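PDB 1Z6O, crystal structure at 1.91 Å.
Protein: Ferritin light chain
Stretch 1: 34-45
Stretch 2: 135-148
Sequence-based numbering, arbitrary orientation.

Stretch 1 34-45: HGNVATELQAYA
Stretch 2 (135-148) ELAERAFYIHREAT

Two helices of one ferritin light chain lie side by side and run nearly antiparallel, with 163° between their N-to-C directions and 9.7 Å between their axes at closest approach. Stretch 1 enters as a loop, with G35 at phi/psi 70/-173 and N36 at -113/12, and turns helical from V37 onward; stretch 2 is already helical at E135, its helix having begun earlier in the chain, with phi/psi near -65/-40 along most of its length. The register is fixed by two CA pairs: Y44 CA to R139 CA at 7.6 Å and V37 CA to A147 CA at 5.8 Å. Walking up stretch 2 therefore means walking down stretch 1, and the two contribute to a buried surface of 622 Å².

The first rule appears at L136. Its carbonyl is already used within the helix, L136 O accepting from A140 N at 3.1 Å, yet it also accepts a hydrogen bond from the tyrosine, Y44 OH to L136 O at 2.7 Å, near the plane of the ring. Y44 (chi1 t, chi2 38°) starts sideways and its end comes nearer, so that a large side chain fills a hole formed by L136, R139, A140 and I143. The L136 side chain (m, t) adds an apolar contact, L136 CD2 lying 4.2 Å from Y44 CE1.

The CA-to-CB bond of R139 points toward stretch 1 and the chain then folds, with chi1 t and chi2 and chi3 both p. Its aliphatic part packs against the tyrosine, R139 CG to Y44 CD1 at 3.5 Å, while the charged end is served through water. One water accepts from R139 NH1 at 2.9 Å and donates to E40 O at 2.7 Å and E40 OE2 at 2.8 Å; a second accepts from R139 NH1 at 3.1 Å and donates to A43 O at 2.7 Å.

The methyl of A140 packs against the phenol, A140 CB lying 4.0 Å from Y44 CZ and 3.3 Å from Y44 OH. Y142 (t, chi2 75°) points toward stretch 1 and presents its ring edge to E40, Y142 CE2 to E40 CD at 3.7 Å; E40 itself is m, m with chi3 146°.

I143 (m, t) makes apolar contacts with V37 and Y44 and packs against E40 CB. I143 CD1 covers one face of the Y44 ring in a CH-pi contact, 4.2 Å from the centroid, and also reaches Y44 CB at 3.8 Å. I143 CG1 lies 3.8 Å from E40 CB, and I143 CG2 meets V37 CG2 at 4.1 Å.

The CA-to-CB bond of E146 (t, p, chi3 32°) points toward stretch 1. Its carboxylate accepts from the backbone, N36 N to E146 OE2 at 3.1 Å with an N-H...O angle of 163°, tying down the residue just before the first helical turn. G35 CA passes 3.7 Å from E146 OE2; a CB there would be tight against that oxygen, and the positive phi also favours glycine.

A147 closes the walk, A147 CB 4.1 Å from V37 CG2 (V37 chi1 p), a small residue where the backbones come close.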

# COMPACT_ATOMS: atom_id res chain seq x y z
N HIS A 34 11.48 61.60 -14.36
CA HIS A 34 12.77 61.97 -14.94
C HIS A 34 13.19 60.87 -15.89
O HIS A 34 12.85 59.70 -15.68
CB HIS A 34 13.84 62.11 -13.84
CG HIS A 34 13.54 63.16 -12.82
ND1 HIS A 34 13.70 64.50 -13.07
CD2 HIS A 34 13.07 63.06 -11.56
CE1 HIS A 34 13.35 65.19 -12.00
NE2 HIS A 34 12.96 64.34 -11.06
N GLY A 35 13.93 61.23 -16.93
CA GLY A 35 14.41 60.23 -17.88
C GLY A 35 13.37 59.59 -18.78
O GLY A 35 12.20 59.97 -18.80
N ASN A 36 13.81 58.58 -19.52
CA ASN A 36 12.95 57.89 -20.46
C ASN A 36 12.66 56.45 -20.08
O ASN A 36 12.13 55.71 -20.91
CB ASN A 36 13.63 57.88 -21.83
CG ASN A 36 13.92 59.27 -22.35
OD1 ASN A 36 13.04 60.13 -22.36
ND2 ASN A 36 15.15 59.49 -22.79
N VAL A 37 12.98 56.05 -18.86
CA VAL A 37 12.77 54.65 -18.51
C VAL A 37 11.32 54.21 -18.63
O VAL A 37 11.05 53.15 -19.19
CB VAL A 37 13.30 54.32 -17.09
CG1 VAL A 37 12.49 55.03 -16.03
CG2 VAL A 37 13.22 52.81 -16.86
N ALA A 38 10.38 55.01 -18.15
CA ALA A 38 8.97 54.62 -18.20
C ALA A 38 8.46 54.47 -19.62
O ALA A 38 7.78 53.49 -19.95
CB ALA A 38 8.11 55.61 -17.41
N THR A 39 8.77 55.42 -20.49
CA THR A 39 8.30 55.31 -21.87
C THR A 39 9.04 54.20 -22.61
O THR A 39 8.46 53.53 -23.46
CB THR A 39 8.44 56.66 -22.64
OG1 THR A 39 9.79 57.12 -22.54
CG2 THR A 39 7.51 57.71 -22.04
N GLU A 40 10.32 54.01 -22.30
CA GLU A 40 11.07 52.94 -22.98
C GLU A 40 10.51 51.56 -22.61
O GLU A 40 10.47 50.66 -23.45
CB GLU A 40 12.56 52.98 -22.60
CG GLU A 40 13.31 54.14 -23.24
CD GLU A 40 13.33 54.06 -24.76
OE1 GLU A 40 13.29 55.13 -25.41
OE2 GLU A 40 13.40 52.93 -25.31
N LEU A 41 10.06 51.39 -21.37
CA LEU A 41 9.50 50.10 -20.97
C LEU A 41 8.21 49.85 -21.76
O LEU A 41 7.95 48.73 -22.20
CB LEU A 41 9.22 50.08 -19.46
CG LEU A 41 8.92 48.68 -18.91
CD1 LEU A 41 10.16 47.78 -19.10
CD2 LEU A 41 8.54 48.78 -17.42
N GLN A 42 7.41 50.89 -21.96
CA GLN A 42 6.18 50.74 -22.74
C GLN A 42 6.54 50.36 -24.18
O GLN A 42 5.90 49.49 -24.78
CB GLN A 42 5.38 52.04 -22.75
CG GLN A 42 4.77 52.40 -21.40
CD GLN A 42 4.07 53.74 -21.44
OE1 GLN A 42 3.31 54.02 -22.36
NE2 GLN A 42 4.31 54.58 -20.45
N ALA A 43 7.54 51.02 -24.76
CA ALA A 43 7.95 50.71 -26.13
C ALA A 43 8.54 49.30 -26.22
O ALA A 43 8.53 48.68 -27.28
CB ALA A 43 8.98 51.75 -26.64
N TYR A 44 9.07 48.79 -25.11
CA TYR A 44 9.65 47.44 -25.09
C TYR A 44 8.53 46.40 -25.17
O TYR A 44 8.69 45.35 -25.79
CB TYR A 44 10.49 47.25 -23.81
CG TYR A 44 11.50 46.11 -23.88
CD1 TYR A 44 12.22 45.85 -25.06
CD2 TYR A 44 11.80 45.35 -22.75
CE1 TYR A 44 13.23 44.86 -25.09
CE2 TYR A 44 12.80 44.37 -22.77
CZ TYR A 44 13.51 44.13 -23.94
OH TYR A 44 14.50 43.17 -23.95
N ALA A 45 7.38 46.69 -24.54
CA ALA A 45 6.24 45.77 -24.62
C ALA A 45 5.79 45.74 -26.09
O ALA A 45 5.45 44.70 -26.64
CB ALA A 45 5.09 46.25 -23.73
N GLU A 135 18.61 42.45 -31.08
CA GLU A 135 17.97 43.76 -30.94
C GLU A 135 17.17 43.80 -29.63
O GLU A 135 17.21 44.80 -28.91
CB GLU A 135 17.05 44.06 -32.14
CG GLU A 135 16.25 45.37 -31.96
CD GLU A 135 15.32 45.69 -33.14
OE1 GLU A 135 14.55 44.80 -33.58
OE2 GLU A 135 15.36 46.84 -33.61
N LEU A 136 16.44 42.73 -29.31
CA LEU A 136 15.69 42.71 -28.05
C LEU A 136 16.67 42.80 -26.87
O LEU A 136 16.40 43.48 -25.87
CB LEU A 136 14.89 41.41 -27.91
CG LEU A 136 13.63 41.28 -28.78
CD1 LEU A 136 13.12 39.84 -28.76
CD2 LEU A 136 12.56 42.23 -28.26
N ALA A 137 17.80 42.12 -26.98
CA ALA A 137 18.79 42.11 -25.91
C ALA A 137 19.45 43.48 -25.74
O ALA A 137 19.64 43.94 -24.61
CB ALA A 137 19.87 41.04 -26.19
N GLU A 138 19.81 44.12 -26.84
CA GLU A 138 20.45 45.43 -26.75
C GLU A 138 19.46 46.50 -26.29
O GLU A 138 19.85 47.49 -25.67
CB GLU A 138 21.11 45.80 -28.08
CG GLU A 138 22.33 44.90 -28.33
CD GLU A 138 23.05 45.18 -29.64
OE1 GLU A 138 22.48 45.90 -30.48
OE2 GLU A 138 24.18 44.67 -29.82
N ARG A 139 18.18 46.30 -26.58
CA ARG A 139 17.17 47.25 -26.11
C ARG A 139 17.10 47.11 -24.58
O ARG A 139 16.96 48.10 -23.87
CB ARG A 139 15.80 46.96 -26.73
CG ARG A 139 14.71 47.97 -26.32
CD ARG A 139 14.94 49.35 -26.94
NE ARG A 139 14.70 49.35 -28.38
CZ ARG A 139 13.50 49.37 -28.95
NH1 ARG A 139 12.39 49.39 -28.20
NH2 ARG A 139 13.40 49.35 -30.27
N ALA A 140 17.19 45.88 -24.06
CA ALA A 140 17.17 45.72 -22.60
C ALA A 140 18.40 46.41 -21.99
O ALA A 140 18.30 47.03 -20.94
CB ALA A 140 17.15 44.23 -22.20
N PHE A 141 19.56 46.30 -22.65
CA PHE A 141 20.78 46.95 -22.15
C PHE A 141 20.56 48.47 -22.10
O PHE A 141 20.99 49.15 -21.17
CB PHE A 141 21.97 46.67 -23.08
CG PHE A 141 22.66 45.34 -22.84
CD1 PHE A 141 22.04 44.32 -22.11
CD2 PHE A 141 23.93 45.11 -23.37
CE1 PHE A 141 22.68 43.08 -21.91
CE2 PHE A 141 24.58 43.88 -23.17
CZ PHE A 141 23.95 42.86 -22.44
N TYR A 142 19.91 48.99 -23.13
CA TYR A 142 19.64 50.43 -23.23
C TYR A 142 18.72 50.91 -22.09
O TYR A 142 18.99 51.92 -21.44
CB TYR A 142 19.00 50.71 -24.58
CG TYR A 142 18.65 52.16 -24.80
CD1 TYR A 142 19.64 53.09 -25.08
CD2 TYR A 142 17.33 52.59 -24.72
CE1 TYR A 142 19.32 54.44 -25.28
CE2 TYR A 142 17.00 53.93 -24.92
CZ TYR A 142 18.00 54.85 -25.20
OH TYR A 142 17.69 56.17 -25.40
N ILE A 143 17.63 50.20 -21.86
CA ILE A 143 16.70 50.60 -20.79
C ILE A 143 17.39 50.50 -19.43
O ILE A 143 17.20 51.35 -18.55
CB ILE A 143 15.44 49.72 -20.81
CG1 ILE A 143 14.74 49.87 -22.17
CG2 ILE A 143 14.47 50.12 -19.69
CD1 ILE A 143 13.57 48.89 -22.36
N HIS A 144 18.20 49.46 -19.26
CA HIS A 144 18.93 49.24 -18.02
C HIS A 144 19.87 50.43 -17.76
O HIS A 144 19.96 50.95 -16.65
CB HIS A 144 19.72 47.93 -18.13
CG HIS A 144 20.40 47.50 -16.87
ND1 HIS A 144 21.56 48.10 -16.41
CD2 HIS A 144 20.11 46.51 -15.98
CE1 HIS A 144 21.95 47.49 -15.30
NE2 HIS A 144 21.09 46.53 -15.02
N ARG A 145 20.58 50.86 -18.81
CA ARG A 145 21.50 51.99 -18.69
C ARG A 145 20.73 53.29 -18.40
O ARG A 145 21.18 54.15 -17.62
CB ARG A 145 22.31 52.14 -19.99
CG ARG A 145 23.42 53.15 -19.87
CD ARG A 145 24.30 53.26 -21.12
NE ARG A 145 25.33 54.26 -20.84
CZ ARG A 145 26.57 54.20 -21.29
NH1 ARG A 145 26.97 53.19 -22.06
NH2 ARG A 145 27.42 55.16 -20.94
N GLU A 146 19.57 53.44 -19.02
CA GLU A 146 18.74 54.62 -18.80
C GLU A 146 18.26 54.65 -17.34
O GLU A 146 18.13 55.71 -16.74
CB GLU A 146 17.55 54.58 -19.76
CG GLU A 146 16.63 55.78 -19.72
CD GLU A 146 17.32 57.07 -20.15
OE1 GLU A 146 18.25 57.01 -21.01
OE2 GLU A 146 16.92 58.13 -19.62
N ALA A 147 18.01 53.47 -16.76
CA ALA A 147 17.53 53.40 -15.39
C ALA A 147 18.58 53.61 -14.31
O ALA A 147 18.25 54.02 -13.19
CB ALA A 147 16.86 52.03 -15.15
N THR A 148 19.84 53.34 -14.62
CA THR A 148 20.85 53.39 -13.57
C THR A 148 22.12 54.14 -13.89
O THR A 148 23.06 54.10 -13.11
CB THR A 148 21.29 51.93 -13.22
OG1 THR A 148 21.81 51.31 -14.40
CG2 THR A 148 20.12 51.12 -12.71
O HOH W 1 12.21 50.44 -25.55
O HOH W 2 9.61 49.62 -29.59